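Probable phenazine-specific methyltransferase (Pseudomonas aeruginosa, PDB 2IP2) transfers a methyl group from S-adenosyl-L-methionine to phenazine-1-carboxylate, giving 5-methylphenazine-1-carboxylate in the biosynthesis of the virulence pigment pyocyanin. Local coordinates at the interface of chains A and B. Coordinates in Å, arbitrary orientation; residue numbers count along the deposited sequence, not the author numbering. Chains: chain A/B, Probable phenazine-specific methyltransferase.

Contacts 1 and 2 show how one long helix can serve a homodimer twice: helix 6-30 of chain A takes part in both, A:Thr17 belongs to both, and the centres of their C-alpha atoms are about 9 Å apart. In contact 1 that helix crosses its own counterpart, helix 6-31 of chain B; in contact 2 it lies against helices 96-110 and 282-295 of chain B. One helix thus ties the symmetric centre of the dimer to the body of the partner, and two-fold symmetry repeats the whole arrangement with the chains exchanged.

Contact 1: the interface of chains A and B. Residues chain A 15-19, 22; chain B 18-19, 22.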
# COMPACT_ATOMS: atom_id res chain seq x y z
N VAL A 15 -1.93 0.19 -7.26
CA VAL A 15 -0.93 -0.57 -6.51
C VAL A 15 0.15 0.36 -6.00
O VAL A 15 0.57 0.26 -4.84
CB VAL A 15 -0.27 -1.67 -7.38
CG1 VAL A 15 0.82 -2.39 -6.56
CG2 VAL A 15 -1.31 -2.70 -7.74
N VAL A 16 0.58 1.25 -6.87
CA VAL A 16 1.67 2.17 -6.53
C VAL A 16 1.26 3.05 -5.33
O VAL A 16 2.05 3.25 -4.42
CB VAL A 16 2.03 3.04 -7.73
CG1 VAL A 16 3.00 4.22 -7.36
CG2 VAL A 16 2.69 2.20 -8.78
N THR A 17 0.01 3.48 -5.30
CA THR A 17 -0.43 4.46 -4.26
C THR A 17 -1.01 3.77 -3.03
O THR A 17 -1.35 4.44 -1.98
CB THR A 17 -1.46 5.46 -4.79
OG1 THR A 17 -2.63 4.75 -5.22
CG2 THR A 17 -0.92 6.34 -5.99
N GLY A 18 -1.11 2.44 -3.10
CA GLY A 18 -1.62 1.67 -2.00
C GLY A 18 -0.83 1.98 -0.73
O GLY A 18 -1.41 2.01 0.36
N GLU A 19 0.47 2.21 -0.88
CA GLU A 19 1.31 2.49 0.31
C GLU A 19 0.71 3.72 1.09
O GLU A 19 0.72 3.77 2.31
CB GLU A 19 2.70 2.88 -0.16
CG GLU A 19 3.57 3.44 1.03
CD GLU A 19 4.91 3.84 0.46
OE1 GLU A 19 5.59 2.91 0.07
OE2 GLU A 19 5.19 5.05 0.31
N SER A 22 -1.96 2.64 3.46
CA SER A 22 -1.37 2.00 4.68
C SER A 22 -0.94 3.08 5.65
O SER A 22 -1.20 2.99 6.87
CB SER A 22 -0.18 1.10 4.34
OG SER A 22 -0.43 0.27 3.21
N GLY B 18 -0.87 -3.23 1.90
CA GLY B 18 -0.80 -2.63 0.54
C GLY B 18 0.55 -2.02 0.28
O GLY B 18 1.06 -2.05 -0.84
N GLU B 19 1.14 -1.39 1.31
CA GLU B 19 2.47 -0.80 1.09
C GLU B 19 3.53 -1.80 0.58
O GLU B 19 4.42 -1.44 -0.21
CB GLU B 19 2.93 -0.18 2.42
CG GLU B 19 4.44 0.05 2.55
CD GLU B 19 4.85 0.50 4.00
OE1 GLU B 19 4.29 1.54 4.44
OE2 GLU B 19 5.74 -0.17 4.60
N SER B 22 3.30 -2.12 -2.99
CA SER B 22 3.98 -0.94 -3.63
C SER B 22 5.48 -1.12 -3.70
O SER B 22 6.08 -0.92 -4.77
CB SER B 22 3.65 0.40 -2.94
OG SER B 22 2.21 0.49 -2.76
O HOH W 1 -0.55 -1.49 -3.00
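A:Glu19 and B:Glu19 meet backbone to backbone where the first long helices of the two subunits cross, an instructive case of helices packing closely through small residues. Their CA atoms are 3.6 Å apart, an approach that the neighbouring A:Gly18 and B:Gly18, which have no side chain, probably help to allow. Both glutamates carry CG anti to the backbone N and continue extended, which sends the two side chains outward together. The CG methylenes touch, and CB of each lies against CB of the other subunit's Ser22. Beyond the methylenes the carboxylate planes stand 87° apart, with A:Glu19 OE1 and B:Glu19 OE1 separated by 4.8 Å; if both are charged, they would probably repel mildly at this rim.

The serines supply the polar grip. B:Ser22 OG, turned anti to its own carbonyl carbon (chi1 -48°), donates to A:Val15 O at 2.7 Å, lying in the carbonyl plane with a C=O...OG angle of 159°. It also approaches A:Val16 O at 3.2 Å, but from above that carbonyl plane and not on a lone pair. The same hydroxyl takes a weak bond from A:Glu19 N. The insertion goes with a distortion of helix 6-30 of chain A: A:Val15 O and A:Glu19 N, which would pair in a regular helix, are 4.4 Å apart, and the hydroxyl sits between them, bonding firmly to the first and weakly to the second. Across the axis, A:Ser22 OG accepts a bond from B:Glu19 N at 3.0 Å. On the side of the crossing away from the carboxylates a water lies 2.8 Å from A:Val15 O and 2.7 Å from B:Gly18 O, bridging backbone carbonyls of opposite subunits.

The site thus joins the dimerisation regions of the two subunits at their two-fold axis: apolar contact brings the helices together, while the B:Ser22 hydroxyl bonds to backbone groups near the kink in chain A, supporting the homodimer found in solution.

Contact 2: the interface of chains A and B. Residues chain A 13, 17, 20; chain B 95, 98, 102, 283, 286-287, 324.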
# COMPACT_ATOMS: atom_id res chain seq x y z
N ILE A 13 -1.71 2.40 -10.91
CA ILE A 13 -1.74 3.51 -9.94
C ILE A 13 -2.33 3.04 -8.57
O ILE A 13 -1.88 3.43 -7.47
CB ILE A 13 -2.60 4.71 -10.49
CG1 ILE A 13 -1.92 5.46 -11.61
CG2 ILE A 13 -2.93 5.71 -9.37
CD1 ILE A 13 -0.42 5.57 -11.55
N THR A 17 0.01 3.48 -5.30
CA THR A 17 -0.43 4.46 -4.26
C THR A 17 -1.01 3.77 -3.03
O THR A 17 -1.35 4.44 -1.98
CB THR A 17 -1.46 5.46 -4.79
OG1 THR A 17 -2.63 4.75 -5.22
CG2 THR A 17 -0.92 6.34 -5.99
N TRP A 20 0.18 4.71 0.39
CA TRP A 20 -0.31 5.90 1.14
C TRP A 20 -1.54 5.55 2.02
O TRP A 20 -1.74 6.13 3.13
CB TRP A 20 -0.66 7.03 0.14
CG TRP A 20 0.46 7.34 -0.88
CD1 TRP A 20 1.81 7.04 -0.77
CD2 TRP A 20 0.32 8.07 -2.08
NE1 TRP A 20 2.48 7.54 -1.85
CE2 TRP A 20 1.60 8.16 -2.69
CE3 TRP A 20 -0.80 8.63 -2.75
CZ2 TRP A 20 1.83 8.85 -3.94
CZ3 TRP A 20 -0.58 9.32 -3.99
CH2 TRP A 20 0.74 9.37 -4.59
N PHE B 95 4.99 4.35 -17.38
CA PHE B 95 4.88 4.86 -16.02
C PHE B 95 6.16 4.55 -15.22
O PHE B 95 6.18 4.75 -14.01
CB PHE B 95 3.69 4.22 -15.34
CG PHE B 95 2.35 4.86 -15.70
CD1 PHE B 95 1.91 4.92 -17.01
CD2 PHE B 95 1.55 5.40 -14.71
CE1 PHE B 95 0.68 5.53 -17.34
CE2 PHE B 95 0.30 5.99 -15.01
CZ PHE B 95 -0.12 6.06 -16.32
N MET B 98 7.50 7.55 -13.09
CA MET B 98 6.50 7.84 -12.02
C MET B 98 6.64 6.82 -10.90
O MET B 98 6.65 7.21 -9.74
CB MET B 98 5.05 7.79 -12.53
CG MET B 98 4.05 8.48 -11.64
SD MET B 98 2.45 7.66 -11.85
CE MET B 98 3.24 6.23 -10.93
N TYR B 102 7.76 8.04 -7.19
CA TYR B 102 6.84 7.81 -6.10
C TYR B 102 7.43 6.89 -5.04
O TYR B 102 7.16 7.08 -3.85
CB TYR B 102 5.55 7.18 -6.64
CG TYR B 102 4.61 8.22 -7.23
CD1 TYR B 102 5.09 9.30 -7.94
CD2 TYR B 102 3.23 8.06 -7.11
CE1 TYR B 102 4.18 10.25 -8.49
CE2 TYR B 102 2.34 9.00 -7.60
CZ TYR B 102 2.84 10.08 -8.31
OH TYR B 102 1.98 10.99 -8.88
N MET B 283 -10.34 7.14 -4.73
CA MET B 283 -9.08 7.61 -5.32
C MET B 283 -8.94 9.13 -5.35
O MET B 283 -7.82 9.68 -5.13
CB MET B 283 -8.81 6.96 -6.71
CG MET B 283 -8.38 5.46 -6.62
SD MET B 283 -6.90 5.20 -5.59
CE MET B 283 -5.76 6.09 -6.54
N LEU B 286 -7.83 10.10 -2.00
CA LEU B 286 -6.42 9.69 -1.74
C LEU B 286 -5.45 10.73 -2.36
O LEU B 286 -4.48 11.16 -1.69
CB LEU B 286 -6.18 8.27 -2.34
CG LEU B 286 -4.78 7.66 -2.05
CD1 LEU B 286 -4.42 7.74 -0.58
CD2 LEU B 286 -4.55 6.20 -2.56
N TRP B 287 -5.66 11.08 -3.64
CA TRP B 287 -4.91 12.18 -4.25
C TRP B 287 -4.96 13.48 -3.39
O TRP B 287 -3.96 14.24 -3.27
CB TRP B 287 -5.41 12.47 -5.67
CG TRP B 287 -5.01 11.37 -6.68
CD1 TRP B 287 -5.84 10.53 -7.35
CD2 TRP B 287 -3.68 11.06 -7.11
NE1 TRP B 287 -5.10 9.67 -8.16
CE2 TRP B 287 -3.77 9.99 -8.03
CE3 TRP B 287 -2.44 11.59 -6.80
CZ2 TRP B 287 -2.63 9.43 -8.65
CZ3 TRP B 287 -1.29 11.03 -7.42
CH2 TRP B 287 -1.41 9.98 -8.34
N MET B 324 -7.05 9.18 -14.24
CA MET B 324 -6.34 9.57 -13.05
C MET B 324 -7.13 10.62 -12.24
O MET B 324 -6.53 11.56 -11.68
CB MET B 324 -4.88 10.00 -13.35
CG MET B 324 -3.76 8.93 -13.04
SD MET B 324 -2.19 9.65 -12.38
CE MET B 324 -1.01 9.48 -13.77
O HOH W 2 5.02 6.08 -2.30
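A:Trp20, on the dimerisation helix typical of the cation-independent O-methyltransferase family, brings its benzo tip against B:Tyr102. Its CH2 lies 3.4 Å from B:Tyr102 CE2, the two ring planes tilted by about 30° so that they overlap along their rims and do not stack squarely. The tyrosine ring is backed on its opposite face by B:Met98 CG. Toward B:Trp287 the indole turns its edge: CZ3 of B:Trp287 lies in the plane of A:Trp20, and the two indoles stand at about 78° to each other. A:Thr17 CB lies over one face of A:Trp20, toward its rim, and B:Leu286 CD1 packs on the CB of A:Trp20.

One helical turn before A:Thr17, A:Ile13 crosses B:Phe95, B:Met98 and B:Trp287 at about a right angle. Its CD1 points into the corner formed by B:Phe95 and B:Met98, 3.6 Å from both B:Phe95 CE2 and B:Met98 SD. On the other branch, A:Ile13 CG2 comes 3.8 Å from B:Trp287 CZ2 and also meets the methyl of B:Met283.

A:Thr17 OG1 sits between its backbone N and carbonyl carbon (chi1 61°) and is paired within its own helix: it donates to A:Ile13 O at 2.7 Å, tilted from the plane of that carbonyl. B:Leu286 CD2 and B:Met283 CE pack beside this hydroxyl. The indole N-H is instead linked through a water to the partner's backbone: A:Trp20 NE1 reaches the water at 3.0 Å, which in turn lies 2.8 Å from B:Tyr102 O.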